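Local coordinates for protein SAM-dependent methyltransferase (Pyrococcus horikoshii, PDB 1WZN) that probably transfers a methyl group from S-adenosyl-L-methionine to an acceptor, and binds the spent cofactor, S-adenosyl-L-homocysteine, at residues L4-A9 / H72-R77; Y11-Y16 / C50-P55; E65-D70 / K89-Q94. One frame throughout, in Å; residues are numbered along the deposited sequence.

Contact 1 of 3, residues L4-A9 / H72-R77; sequences LYTLLA and HEEMLR. With SAH (S-adenosyl-L-homocysteine), chain F; SO4 (sulfate ion), chain D.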
loop_
_atom_site.group_PDB
_atom_site.type_symbol
_atom_site.label_atom_id
_atom_site.label_comp_id
_atom_site.label_asym_id
_atom_site.label_seq_id
_atom_site.Cartn_x
_atom_site.Cartn_y
_atom_site.Cartn_z
ATOM N N LEU A 4 -20.452 -5.225 -21.909
ATOM C CA LEU A 4 -19.585 -6.370 -22.165
ATOM C C LEU A 4 -20.267 -7.474 -22.971
ATOM O O LEU A 4 -19.604 -8.244 -23.668
ATOM C CB LEU A 4 -19.097 -6.939 -20.832
ATOM C CG LEU A 4 -18.092 -8.090 -20.834
ATOM C CD1 LEU A 4 -16.788 -7.641 -21.486
ATOM C CD2 LEU A 4 -17.844 -8.537 -19.398
ATOM N N TYR A 5 -21.596 -7.531 -22.892
ATOM C CA TYR A 5 -22.370 -8.571 -23.565
ATOM C C TYR A 5 -23.058 -8.148 -24.850
ATOM O O TYR A 5 -23.723 -8.954 -25.508
ATOM C CB TYR A 5 -23.399 -9.118 -22.580
ATOM C CG TYR A 5 -22.775 -9.382 -21.235
ATOM C CD1 TYR A 5 -21.598 -10.118 -21.137
ATOM C CD2 TYR A 5 -23.333 -8.872 -20.064
ATOM C CE1 TYR A 5 -20.989 -10.342 -19.919
ATOM C CE2 TYR A 5 -22.728 -9.092 -18.831
ATOM C CZ TYR A 5 -21.555 -9.826 -18.770
ATOM O OH TYR A 5 -20.920 -10.040 -17.573
ATOM N N THR A 6 -22.898 -6.882 -25.206
ATOM C CA THR A 6 -23.484 -6.366 -26.432
ATOM C C THR A 6 -22.400 -5.841 -27.371
ATOM O O THR A 6 -21.969 -6.505 -28.304
ATOM C CB THR A 6 -24.486 -5.263 -26.073
ATOM O OG1 THR A 6 -23.859 -4.303 -25.213
ATOM C CG2 THR A 6 -25.686 -5.866 -25.343
ATOM N N LEU A 7 -21.960 -4.598 -27.117
ATOM C CA LEU A 7 -20.952 -4.021 -27.997
ATOM C C LEU A 7 -19.614 -4.779 -27.946
ATOM O O LEU A 7 -18.861 -4.808 -28.910
ATOM C CB LEU A 7 -20.772 -2.540 -27.648
ATOM C CG LEU A 7 -22.020 -1.715 -27.982
ATOM C CD1 LEU A 7 -22.332 -0.655 -26.926
ATOM C CD2 LEU A 7 -21.916 -0.975 -29.319
ATOM N N LEU A 8 -19.306 -5.392 -26.772
ATOM C CA LEU A 8 -18.018 -6.094 -26.631
ATOM C C LEU A 8 -18.180 -7.612 -26.764
ATOM O O LEU A 8 -17.258 -8.393 -26.558
ATOM C CB LEU A 8 -17.407 -5.771 -25.255
ATOM C CG LEU A 8 -16.837 -4.351 -25.169
ATOM C CD1 LEU A 8 -16.454 -3.970 -23.740
ATOM C CD2 LEU A 8 -15.572 -4.166 -26.015
ATOM N N ALA A 9 -19.363 -8.096 -27.128
ATOM C CA ALA A 9 -19.587 -9.540 -27.224
ATOM C C ALA A 9 -18.546 -10.302 -28.048
ATOM O O ALA A 9 -18.055 -11.338 -27.615
ATOM C CB ALA A 9 -20.996 -9.821 -27.768
ATOM N N HIS A 72 -28.800 -11.716 -23.901
ATOM C CA HIS A 72 -28.277 -11.028 -25.069
ATOM C C HIS A 72 -27.966 -11.861 -26.305
ATOM O O HIS A 72 -27.131 -12.766 -26.279
ATOM C CB HIS A 72 -27.039 -10.223 -24.662
ATOM C CG HIS A 72 -27.324 -9.178 -23.627
ATOM N ND1 HIS A 72 -27.087 -9.374 -22.284
ATOM C CD2 HIS A 72 -27.880 -7.948 -23.738
ATOM C CE1 HIS A 72 -27.487 -8.309 -21.610
ATOM N NE2 HIS A 72 -27.971 -7.430 -22.468
ATOM N N GLU A 73 -28.644 -11.516 -27.393
ATOM C CA GLU A 73 -28.480 -12.184 -28.676
ATOM C C GLU A 73 -27.044 -12.045 -29.174
ATOM O O GLU A 73 -26.529 -12.926 -29.865
ATOM C CB GLU A 73 -29.445 -11.566 -29.693
ATOM C CG GLU A 73 -29.533 -12.313 -31.008
ATOM C CD GLU A 73 -29.927 -13.763 -30.813
ATOM O OE1 GLU A 73 -30.906 -14.025 -30.084
ATOM O OE2 GLU A 73 -29.254 -14.639 -31.391
ATOM N N GLU A 74 -26.391 -10.937 -28.826
ATOM C CA GLU A 74 -25.012 -10.729 -29.264
ATOM C C GLU A 74 -24.083 -11.816 -28.714
ATOM O O GLU A 74 -23.119 -12.219 -29.376
ATOM C CB GLU A 74 -24.511 -9.343 -28.836
ATOM C CG GLU A 74 -25.285 -8.183 -29.463
ATOM C CD GLU A 74 -26.413 -7.678 -28.580
ATOM O OE1 GLU A 74 -27.034 -8.497 -27.865
ATOM O OE2 GLU A 74 -26.685 -6.459 -28.609
ATOM N N MET A 75 -24.366 -12.284 -27.501
ATOM C CA MET A 75 -23.557 -13.342 -26.896
ATOM C C MET A 75 -23.907 -14.687 -27.532
ATOM O O MET A 75 -23.019 -15.478 -27.865
ATOM C CB MET A 75 -23.796 -13.409 -25.383
ATOM C CG MET A 75 -23.337 -12.166 -24.619
ATOM S SD MET A 75 -21.535 -11.976 -24.612
ATOM C CE MET A 75 -21.085 -13.166 -23.392
ATOM N N LEU A 76 -25.204 -14.948 -27.692
ATOM C CA LEU A 76 -25.669 -16.195 -28.297
ATOM C C LEU A 76 -25.132 -16.355 -29.720
ATOM O O LEU A 76 -24.873 -17.473 -30.178
ATOM C CB LEU A 76 -27.203 -16.235 -28.323
ATOM C CG LEU A 76 -27.935 -16.192 -26.977
ATOM C CD1 LEU A 76 -29.439 -16.178 -27.200
ATOM C CD2 LEU A 76 -27.530 -17.396 -26.138
ATOM N N ARG A 77 -24.969 -15.237 -30.422
ATOM C CA ARG A 77 -24.458 -15.282 -31.786
ATOM C C ARG A 77 -23.099 -15.974 -31.796
ATOM O O ARG A 77 -22.820 -16.804 -32.664
ATOM C CB ARG A 77 -24.330 -13.864 -32.351
ATOM C CG ARG A 77 -23.826 -13.822 -33.781
ATOM C CD ARG A 77 -23.781 -12.401 -34.321
ATOM N NE ARG A 77 -23.309 -12.381 -35.704
ATOM C CZ ARG A 77 -23.213 -11.284 -36.450
ATOM N NH1 ARG A 77 -23.558 -10.103 -35.949
ATOM N NH2 ARG A 77 -22.772 -11.368 -37.699
HETATM N N SAH F . -21.899 -18.449 -18.335
HETATM C CA SAH F . -20.958 -17.717 -19.286
HETATM C CB SAH F . -21.054 -16.216 -19.300
HETATM C CG SAH F . -20.761 -15.394 -18.055
HETATM S SD SAH F . -21.094 -13.635 -18.519
HETATM C C SAH F . -19.487 -18.207 -18.913
HETATM O O SAH F . -19.321 -19.030 -17.993
HETATM O OXT SAH F . -18.532 -17.707 -19.628
HETATM C "C5'" SAH F . -22.615 -13.259 -17.736
HETATM C "C4'" SAH F . -23.858 -13.547 -18.711
HETATM O "O4'" SAH F . -24.980 -13.151 -17.915
HETATM C "C3'" SAH F . -23.948 -12.682 -19.947
HETATM O "O3'" SAH F . -23.900 -13.486 -21.126
HETATM C "C2'" SAH F . -25.308 -11.897 -19.737
HETATM O "O2'" SAH F . -25.963 -11.606 -20.965
HETATM C "C1'" SAH F . -26.078 -12.835 -18.824
HETATM N N9 SAH F . -27.091 -12.324 -18.107
HETATM C C8 SAH F . -27.164 -11.311 -17.161
HETATM N N7 SAH F . -28.339 -11.095 -16.667
HETATM C C5 SAH F . -29.172 -12.041 -17.325
HETATM C C6 SAH F . -30.579 -12.304 -17.207
HETATM N N6 SAH F . -31.396 -11.633 -16.384
HETATM N N1 SAH F . -31.047 -13.319 -18.017
HETATM C C2 SAH F . -30.248 -14.025 -18.869
HETATM N N3 SAH F . -28.894 -13.801 -19.007
HETATM C C4 SAH F . -28.428 -12.800 -18.210
HETATM S S SO4 D . -22.107 -15.481 -37.618
HETATM O O1 SO4 D . -23.391 -15.496 -36.891
HETATM O O2 SO4 D . -21.316 -16.676 -37.262
HETATM O O3 SO4 D . -21.357 -14.264 -37.257
HETATM O O4 SO4 D . -22.374 -15.486 -39.070
#

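Contact 2 of 3, residues Y11-Y16 / C50-P55; sequences YYDTIY and CGTGIP. With SAH (S-adenosyl-L-homocysteine), chain F.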
loop_
_atom_site.group_PDB
_atom_site.type_symbol
_atom_site.label_atom_id
_atom_site.label_comp_id
_atom_site.label_asym_id
_atom_site.label_seq_id
_atom_site.Cartn_x
_atom_site.Cartn_y
_atom_site.Cartn_z
ATOM N N TYR A 11 -15.614 -9.749 -28.396
ATOM C CA TYR A 11 -14.310 -9.708 -27.738
ATOM C C TYR A 11 -14.324 -10.457 -26.410
ATOM O O TYR A 11 -13.288 -10.607 -25.764
ATOM C CB TYR A 11 -13.881 -8.255 -27.483
ATOM C CG TYR A 11 -13.676 -7.444 -28.742
ATOM C CD1 TYR A 11 -12.510 -7.572 -29.499
ATOM C CD2 TYR A 11 -14.665 -6.573 -29.195
ATOM C CE1 TYR A 11 -12.338 -6.850 -30.683
ATOM C CE2 TYR A 11 -14.501 -5.847 -30.375
ATOM C CZ TYR A 11 -13.337 -5.993 -31.112
ATOM O OH TYR A 11 -13.185 -5.278 -32.276
ATOM N N TYR A 12 -15.497 -10.929 -26.001
ATOM C CA TYR A 12 -15.619 -11.645 -24.732
ATOM C C TYR A 12 -14.644 -12.822 -24.580
ATOM O O TYR A 12 -13.969 -12.951 -23.557
ATOM C CB TYR A 12 -17.058 -12.154 -24.549
ATOM C CG TYR A 12 -17.332 -12.698 -23.158
ATOM C CD1 TYR A 12 -17.693 -11.842 -22.110
ATOM C CD2 TYR A 12 -17.199 -14.054 -22.884
ATOM C CE1 TYR A 12 -17.912 -12.335 -20.825
ATOM C CE2 TYR A 12 -17.414 -14.556 -21.602
ATOM C CZ TYR A 12 -17.769 -13.689 -20.579
ATOM O OH TYR A 12 -17.957 -14.182 -19.311
ATOM N N ASP A 13 -14.574 -13.689 -25.585
ATOM C CA ASP A 13 -13.685 -14.843 -25.513
ATOM C C ASP A 13 -12.211 -14.429 -25.482
ATOM O O ASP A 13 -11.371 -15.147 -24.940
ATOM C CB ASP A 13 -13.948 -15.803 -26.685
ATOM C CG ASP A 13 -15.264 -16.562 -26.532
ATOM O OD1 ASP A 13 -15.960 -16.335 -25.519
ATOM O OD2 ASP A 13 -15.600 -17.382 -27.416
ATOM N N THR A 14 -11.907 -13.274 -26.059
ATOM C CA THR A 14 -10.533 -12.766 -26.079
ATOM C C THR A 14 -10.195 -12.271 -24.679
ATOM O O THR A 14 -9.165 -12.632 -24.100
ATOM C CB THR A 14 -10.398 -11.611 -27.079
ATOM O OG1 THR A 14 -10.552 -12.127 -28.408
ATOM C CG2 THR A 14 -9.035 -10.915 -26.940
ATOM N N ILE A 15 -11.088 -11.456 -24.133
ATOM C CA ILE A 15 -10.920 -10.908 -22.796
ATOM C C ILE A 15 -10.797 -12.052 -21.785
ATOM O O ILE A 15 -9.992 -11.986 -20.853
ATOM C CB ILE A 15 -12.128 -10.008 -22.434
ATOM C CG1 ILE A 15 -12.123 -8.762 -23.324
ATOM C CG2 ILE A 15 -12.098 -9.640 -20.952
ATOM C CD1 ILE A 15 -13.403 -7.952 -23.273
ATOM N N TYR A 16 -11.573 -13.116 -21.982
ATOM C CA TYR A 16 -11.529 -14.198 -21.004
ATOM C C TYR A 16 -10.824 -15.449 -21.541
ATOM O O TYR A 16 -11.298 -16.569 -21.409
ATOM C CB TYR A 16 -12.964 -14.541 -20.601
ATOM C CG TYR A 16 -13.515 -13.468 -19.732
ATOM C CD1 TYR A 16 -13.037 -13.310 -18.432
ATOM C CD2 TYR A 16 -14.499 -12.603 -20.217
ATOM C CE1 TYR A 16 -13.528 -12.289 -17.630
ATOM C CE2 TYR A 16 -14.994 -11.588 -19.410
ATOM C CZ TYR A 16 -14.514 -11.428 -18.122
ATOM O OH TYR A 16 -14.983 -10.402 -17.318
ATOM N N CYS A 50 -25.837 -18.313 -20.308
ATOM C CA CYS A 50 -24.743 -19.038 -20.951
ATOM C C CYS A 50 -23.687 -18.237 -21.696
ATOM O O CYS A 50 -22.645 -18.788 -22.045
ATOM C CB CYS A 50 -25.312 -20.095 -21.907
ATOM S SG CYS A 50 -26.211 -19.393 -23.300
ATOM N N GLY A 51 -23.952 -16.959 -21.954
ATOM C CA GLY A 51 -22.982 -16.131 -22.661
ATOM C C GLY A 51 -22.550 -16.726 -23.992
ATOM O O GLY A 51 -23.392 -17.192 -24.761
ATOM N N THR A 52 -21.246 -16.699 -24.264
ATOM C CA THR A 52 -20.687 -17.253 -25.499
ATOM C C THR A 52 -20.604 -18.778 -25.436
ATOM O O THR A 52 -20.039 -19.422 -26.326
ATOM C CB THR A 52 -19.281 -16.711 -25.777
ATOM O OG1 THR A 52 -18.396 -17.143 -24.735
ATOM C CG2 THR A 52 -19.301 -15.180 -25.852
ATOM N N GLY A 53 -21.159 -19.346 -24.371
ATOM C CA GLY A 53 -21.193 -20.792 -24.220
ATOM C C GLY A 53 -19.911 -21.535 -23.913
ATOM O O GLY A 53 -19.789 -22.717 -24.254
ATOM N N ILE A 54 -18.963 -20.866 -23.257
ATOM C CA ILE A 54 -17.690 -21.491 -22.913
ATOM C C ILE A 54 -17.896 -22.836 -22.203
ATOM O O ILE A 54 -17.464 -23.872 -22.708
ATOM C CB ILE A 54 -16.820 -20.513 -22.076
ATOM C CG1 ILE A 54 -16.336 -19.381 -22.992
ATOM C CG2 ILE A 54 -15.625 -21.239 -21.468
ATOM C CD1 ILE A 54 -15.686 -18.213 -22.280
ATOM N N PRO A 55 -18.559 -22.850 -21.031
ATOM C CA PRO A 55 -18.739 -24.164 -20.402
ATOM C C PRO A 55 -19.850 -24.982 -21.084
ATOM O O PRO A 55 -19.866 -26.211 -21.007
ATOM C CB PRO A 55 -19.068 -23.812 -18.948
ATOM C CG PRO A 55 -19.779 -22.493 -19.079
ATOM C CD PRO A 55 -18.950 -21.762 -20.114
HETATM N N SAH F . -21.899 -18.449 -18.335
HETATM C CA SAH F . -20.958 -17.717 -19.286
HETATM C CB SAH F . -21.054 -16.216 -19.300
HETATM C CG SAH F . -20.761 -15.394 -18.055
HETATM S SD SAH F . -21.094 -13.635 -18.519
HETATM C C SAH F . -19.487 -18.207 -18.913
HETATM O O SAH F . -19.321 -19.030 -17.993
HETATM O OXT SAH F . -18.532 -17.707 -19.628
HETATM C "C5'" SAH F . -22.615 -13.259 -17.736
HETATM C "C4'" SAH F . -23.858 -13.547 -18.711
HETATM O "O4'" SAH F . -24.980 -13.151 -17.915
HETATM C "C3'" SAH F . -23.948 -12.682 -19.947
HETATM O "O3'" SAH F . -23.900 -13.486 -21.126
HETATM C "C2'" SAH F . -25.308 -11.897 -19.737
HETATM O "O2'" SAH F . -25.963 -11.606 -20.965
HETATM C "C1'" SAH F . -26.078 -12.835 -18.824
HETATM N N9 SAH F . -27.091 -12.324 -18.107
HETATM C C8 SAH F . -27.164 -11.311 -17.161
HETATM N N7 SAH F . -28.339 -11.095 -16.667
HETATM C C5 SAH F . -29.172 -12.041 -17.325
HETATM C C6 SAH F . -30.579 -12.304 -17.207
HETATM N N6 SAH F . -31.396 -11.633 -16.384
HETATM N N1 SAH F . -31.047 -13.319 -18.017
HETATM C C2 SAH F . -30.248 -14.025 -18.869
HETATM N N3 SAH F . -28.894 -13.801 -19.007
HETATM C C4 SAH F . -28.428 -12.800 -18.210
#

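Contact 3 of 3, residues E65-D70 / K89-Q94; sequences EVVGLD and KIEFLQ. With SAH (S-adenosyl-L-homocysteine), chain F.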
loop_
_atom_site.group_PDB
_atom_site.type_symbol
_atom_site.label_atom_id
_atom_site.label_comp_id
_atom_site.label_asym_id
_atom_site.label_seq_id
_atom_site.Cartn_x
_atom_site.Cartn_y
_atom_site.Cartn_z
ATOM N N GLU A 65 -26.988 -33.239 -23.166
ATOM C CA GLU A 65 -27.966 -32.588 -24.036
ATOM C C GLU A 65 -28.138 -31.248 -23.341
ATOM O O GLU A 65 -28.767 -31.176 -22.287
ATOM C CB GLU A 65 -29.297 -33.345 -24.025
ATOM C CG GLU A 65 -30.357 -32.745 -24.944
ATOM C CD GLU A 65 -31.720 -33.398 -24.768
ATOM O OE1 GLU A 65 -31.772 -34.631 -24.605
ATOM O OE2 GLU A 65 -32.739 -32.682 -24.802
ATOM N N VAL A 66 -27.594 -30.191 -23.929
ATOM C CA VAL A 66 -27.633 -28.881 -23.289
ATOM C C VAL A 66 -28.499 -27.828 -23.952
ATOM O O VAL A 66 -28.576 -27.742 -25.180
ATOM C CB VAL A 66 -26.196 -28.318 -23.178
ATOM C CG1 VAL A 66 -26.166 -27.084 -22.276
ATOM C CG2 VAL A 66 -25.267 -29.402 -22.653
ATOM N N VAL A 67 -29.169 -27.042 -23.115
ATOM C CA VAL A 67 -29.997 -25.928 -23.566
ATOM C C VAL A 67 -29.356 -24.699 -22.917
ATOM O O VAL A 67 -29.198 -24.662 -21.701
ATOM C CB VAL A 67 -31.449 -26.053 -23.060
ATOM C CG1 VAL A 67 -32.238 -24.792 -23.408
ATOM C CG2 VAL A 67 -32.112 -27.286 -23.683
ATOM N N GLY A 68 -28.963 -23.713 -23.721
ATOM C CA GLY A 68 -28.346 -22.516 -23.164
ATOM C C GLY A 68 -29.274 -21.329 -23.311
ATOM O O GLY A 68 -29.882 -21.153 -24.362
ATOM N N LEU A 69 -29.392 -20.520 -22.262
ATOM C CA LEU A 69 -30.266 -19.353 -22.291
ATOM C C LEU A 69 -29.493 -18.088 -21.931
ATOM O O LEU A 69 -28.732 -18.072 -20.966
ATOM C CB LEU A 69 -31.413 -19.533 -21.289
ATOM C CG LEU A 69 -32.346 -18.338 -21.077
ATOM C CD1 LEU A 69 -33.302 -18.207 -22.253
ATOM C CD2 LEU A 69 -33.125 -18.532 -19.793
ATOM N N ASP A 70 -29.678 -17.028 -22.708
ATOM C CA ASP A 70 -29.011 -15.775 -22.393
ATOM C C ASP A 70 -29.876 -14.596 -22.803
ATOM O O ASP A 70 -30.641 -14.661 -23.768
ATOM C CB ASP A 70 -27.623 -15.695 -23.054
ATOM C CG ASP A 70 -26.715 -14.670 -22.378
ATOM O OD1 ASP A 70 -26.819 -13.473 -22.706
ATOM O OD2 ASP A 70 -25.914 -15.062 -21.500
ATOM N N LYS A 89 -24.379 -29.990 -31.040
ATOM C CA LYS A 89 -25.796 -29.680 -31.121
ATOM C C LYS A 89 -26.284 -29.160 -29.773
ATOM O O LYS A 89 -26.408 -29.917 -28.809
ATOM C CB LYS A 89 -26.577 -30.933 -31.530
ATOM C CG LYS A 89 -26.188 -31.474 -32.902
ATOM C CD LYS A 89 -27.095 -32.621 -33.339
ATOM C CE LYS A 89 -26.741 -33.089 -34.749
ATOM N NZ LYS A 89 -27.625 -34.192 -35.222
ATOM N N ILE A 90 -26.536 -27.858 -29.718
ATOM C CA ILE A 90 -27.002 -27.211 -28.495
ATOM C C ILE A 90 -28.151 -26.287 -28.850
ATOM O O ILE A 90 -28.116 -25.610 -29.874
ATOM C CB ILE A 90 -25.885 -26.343 -27.847
ATOM C CG1 ILE A 90 -24.694 -27.226 -27.460
ATOM C CG2 ILE A 90 -26.440 -25.598 -26.630
ATOM C CD1 ILE A 90 -23.438 -26.447 -27.064
ATOM N N GLU A 91 -29.179 -26.272 -28.014
ATOM C CA GLU A 91 -30.310 -25.396 -28.249
ATOM C C GLU A 91 -30.049 -24.094 -27.486
ATOM O O GLU A 91 -30.080 -24.072 -26.253
ATOM C CB GLU A 91 -31.609 -26.051 -27.757
ATOM C CG GLU A 91 -32.811 -25.110 -27.739
ATOM C CD GLU A 91 -34.107 -25.808 -27.366
ATOM O OE1 GLU A 91 -34.070 -26.769 -26.567
ATOM O OE2 GLU A 91 -35.170 -25.381 -27.865
ATOM N N PHE A 92 -29.766 -23.021 -28.219
ATOM C CA PHE A 92 -29.521 -21.720 -27.603
ATOM C C PHE A 92 -30.792 -20.875 -27.700
ATOM O O PHE A 92 -31.383 -20.743 -28.775
ATOM C CB PHE A 92 -28.345 -21.019 -28.293
ATOM C CG PHE A 92 -27.000 -21.561 -27.887
ATOM C CD1 PHE A 92 -26.519 -21.360 -26.593
ATOM C CD2 PHE A 92 -26.223 -22.287 -28.784
ATOM C CE1 PHE A 92 -25.275 -21.875 -26.197
ATOM C CE2 PHE A 92 -24.986 -22.805 -28.403
ATOM C CZ PHE A 92 -24.508 -22.599 -27.107
ATOM N N LEU A 93 -31.203 -20.314 -26.567
ATOM C CA LEU A 93 -32.418 -19.507 -26.484
ATOM C C LEU A 93 -32.151 -18.139 -25.875
ATOM O O LEU A 93 -31.322 -18.007 -24.976
ATOM C CB LEU A 93 -33.445 -20.210 -25.593
ATOM C CG LEU A 93 -33.776 -21.674 -25.883
ATOM C CD1 LEU A 93 -34.564 -22.271 -24.720
ATOM C CD2 LEU A 93 -34.560 -21.757 -27.172
ATOM N N GLN A 94 -32.879 -17.132 -26.347
ATOM C CA GLN A 94 -32.743 -15.787 -25.801
ATOM C C GLN A 94 -33.866 -15.604 -24.799
ATOM O O GLN A 94 -34.996 -16.044 -25.032
ATOM C CB GLN A 94 -32.862 -14.731 -26.902
ATOM C CG GLN A 94 -32.640 -13.279 -26.428
ATOM C CD GLN A 94 -33.804 -12.720 -25.619
ATOM O OE1 GLN A 94 -34.969 -12.935 -25.960
ATOM N NE2 GLN A 94 -33.491 -11.981 -24.552
HETATM N N SAH F . -21.899 -18.449 -18.335
HETATM C CA SAH F . -20.958 -17.717 -19.286
HETATM C CB SAH F . -21.054 -16.216 -19.300
HETATM C CG SAH F . -20.761 -15.394 -18.055
HETATM S SD SAH F . -21.094 -13.635 -18.519
HETATM C C SAH F . -19.487 -18.207 -18.913
HETATM O O SAH F . -19.321 -19.030 -17.993
HETATM O OXT SAH F . -18.532 -17.707 -19.628
HETATM C "C5'" SAH F . -22.615 -13.259 -17.736
HETATM C "C4'" SAH F . -23.858 -13.547 -18.711
HETATM O "O4'" SAH F . -24.980 -13.151 -17.915
HETATM C "C3'" SAH F . -23.948 -12.682 -19.947
HETATM O "O3'" SAH F . -23.900 -13.486 -21.126
HETATM C "C2'" SAH F . -25.308 -11.897 -19.737
HETATM O "O2'" SAH F . -25.963 -11.606 -20.965
HETATM C "C1'" SAH F . -26.078 -12.835 -18.824
HETATM N N9 SAH F . -27.091 -12.324 -18.107
HETATM C C8 SAH F . -27.164 -11.311 -17.161
HETATM N N7 SAH F . -28.339 -11.095 -16.667
HETATM C C5 SAH F . -29.172 -12.041 -17.325
HETATM C C6 SAH F . -30.579 -12.304 -17.207
HETATM N N6 SAH F . -31.396 -11.633 -16.384
HETATM N N1 SAH F . -31.047 -13.319 -18.017
HETATM C C2 SAH F . -30.248 -14.025 -18.869
HETATM N N3 SAH F . -28.894 -13.801 -19.007
HETATM C C4 SAH F . -28.428 -12.800 -18.210
HETATM O O HOH W 1 -25.909 -30.260 -26.140
#

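Contact 1 of 3, residues L4-A9 / H72-R77
Two bonds grip the ribose hydroxyl O2' of S-adenosyl-L-homocysteine: it accepts one from His72 and gives its own proton to Asp70. His72 ND1 donates to SAH O2' over 2.8 Å, and at 174° the N-H points almost straight at the oxygen, which lies in the plane of the imidazole at its edge. The Thr6 CG2 methyl meets His72 CD2 obliquely at 3.4 Å. Tyr5 is the other half of the ribose seat. One face of its ring bears on the sugar, SAH C3' sitting over the centre, 3.5 Å above the ring plane, while Leu4 CB backs the opposite face near the rim. The phenol is held at its tip by a hydrogen bond between Tyr5 OH and Tyr118 OH. Met75, bent at both chi2 and chi3, crosses Tyr5 obliquely, so that Met75 CG meets Tyr5 CB at 3.7 Å and the sulfur comes to the ring edge, a Met-aromatic contact with SD 5.2 Å from the ring centroid. The Tyr5 carbonyl oxygen is buried among carbon, 3.4 Å from Glu74 CB, and finds no hydrogen-bond partner. Further along, a type I turn from Thr6 to Ala9 lays the Ala9 methyl against Glu74 CB at 3.7 Å. Thr6 and Glu74 run side by side, Thr6 turning its OG1 to Tyr2 O. At the far end Arg77 holds a sulfate, probably from the crystallisation liquor. His72 is the N-cap of helix 73-85, and the N-terminal loop lies against its first turn; Leu4 packs on helix 12-15, Leu8 on strand 198-208, and Leu76 reaches from the helix to strand 91-94.

Contact 2 of 3, residues Y11-Y16 / C50-P55
Thr52 sits at the centre of this small, buried contact and meets Asp13 tip to tip. Its hydroxyl, placed between the backbone N and the carbonyl carbon (chi1 64°), donates from OG1 to Asp13 OD1 over 2.7 Å, using the syn lone pair of that oxygen. The other oxygen, Asp13 OD2, forms a salt bridge with Lys82, so the carboxylate is held from two directions and is probably kept ionised. The Thr52 methyl, CG2, lies 3.8 Å from Tyr12 CD2. Ile54 comes in at the edge of the same ring, its CD1 4.1 Å from Tyr12 CE2 and 3.8 Å from Asp13 OD1. Tyr12 has CG anti to the backbone N (chi1 -170°), which sends the ring in toward the cofactor and brings Tyr12 OH within 3.3 Å of SAH SD, the sulfur that would carry the methyl group before transfer. Gly51 leaves room for the ligand: a CB there would stand 2.6 Å from SAH CB. The type II' turn from Cys50 to Gly53, following strand 44-48 and leading into helix 54-61, is the glycine-rich cofactor loop of Rossmann-like methyltransferases, here lidded by helix 12-15.

Contact 3 of 3, residues E65-D70 / K89-Q94
Asp70 grips the cofactor ribose with both carboxylate oxygens: SAH O3' donates to Asp70 OD2 at 2.6 Å, while Asp70 OD1 stands 2.7 Å from SAH O2'. CG is anti to the backbone N (chi1 -160°), which carries the carboxylate to the sugar. Each oxygen takes a second donor, OD2 the backbone N of Gly51 and OD1 that of His72, and these N-H groups fix its rotation and probably favour the charged form. An alanine here would remove both ribose bonds and would probably weaken cofactor binding and loosen the loop at Gly51. Behind the carboxylate, parallel pairing fixes the backbone. Asp70 N donates to Leu93 O at 3.0 Å; Leu93 N reaches Gly68 O at 2.7 Å, nearly along the C=O axis (170°); then Gly68 N meets Glu91 O at 2.8 Å and Glu91 N meets Val66 O at 3.2 Å. A water prolongs the ladder between Val66 N and Lys89 O. Glycine suits position 68, since a CB would lie 2.9 Å from Phe92 CD1. On the other face Val67 CG1 touches Leu93 CD1 at 3.7 Å. Within the chain strand 91-94 is an edge strand of the mixed sheet, strand 65-70 lies between it and strand 44-48, and helix 73-85 makes the beta-alpha-beta crossover, meeting Phe92 through Ala79, while helix 54-61 packs on Ile90.

From the N terminus, the chain from 4-9 runs to the start of helix 73-85, where contact 1 closes a long loop. Inside it lies contact 2, where the turn before helix 54-61 comes back to the short helix 12-15. Contact 3 opens at strand 65-70, ahead of the second half of contact 1, and closes at strand 91-94, after it, so contacts 1 and 3 cross, while 2 and 3 follow in series. Met75 ties the first two together by laying its methyl on Gly51, and Leu76 packs on both Cys50 and the strand pair of contact 3. Together they join the N-terminal segment to the Rossmann-like sheet around the cofactor.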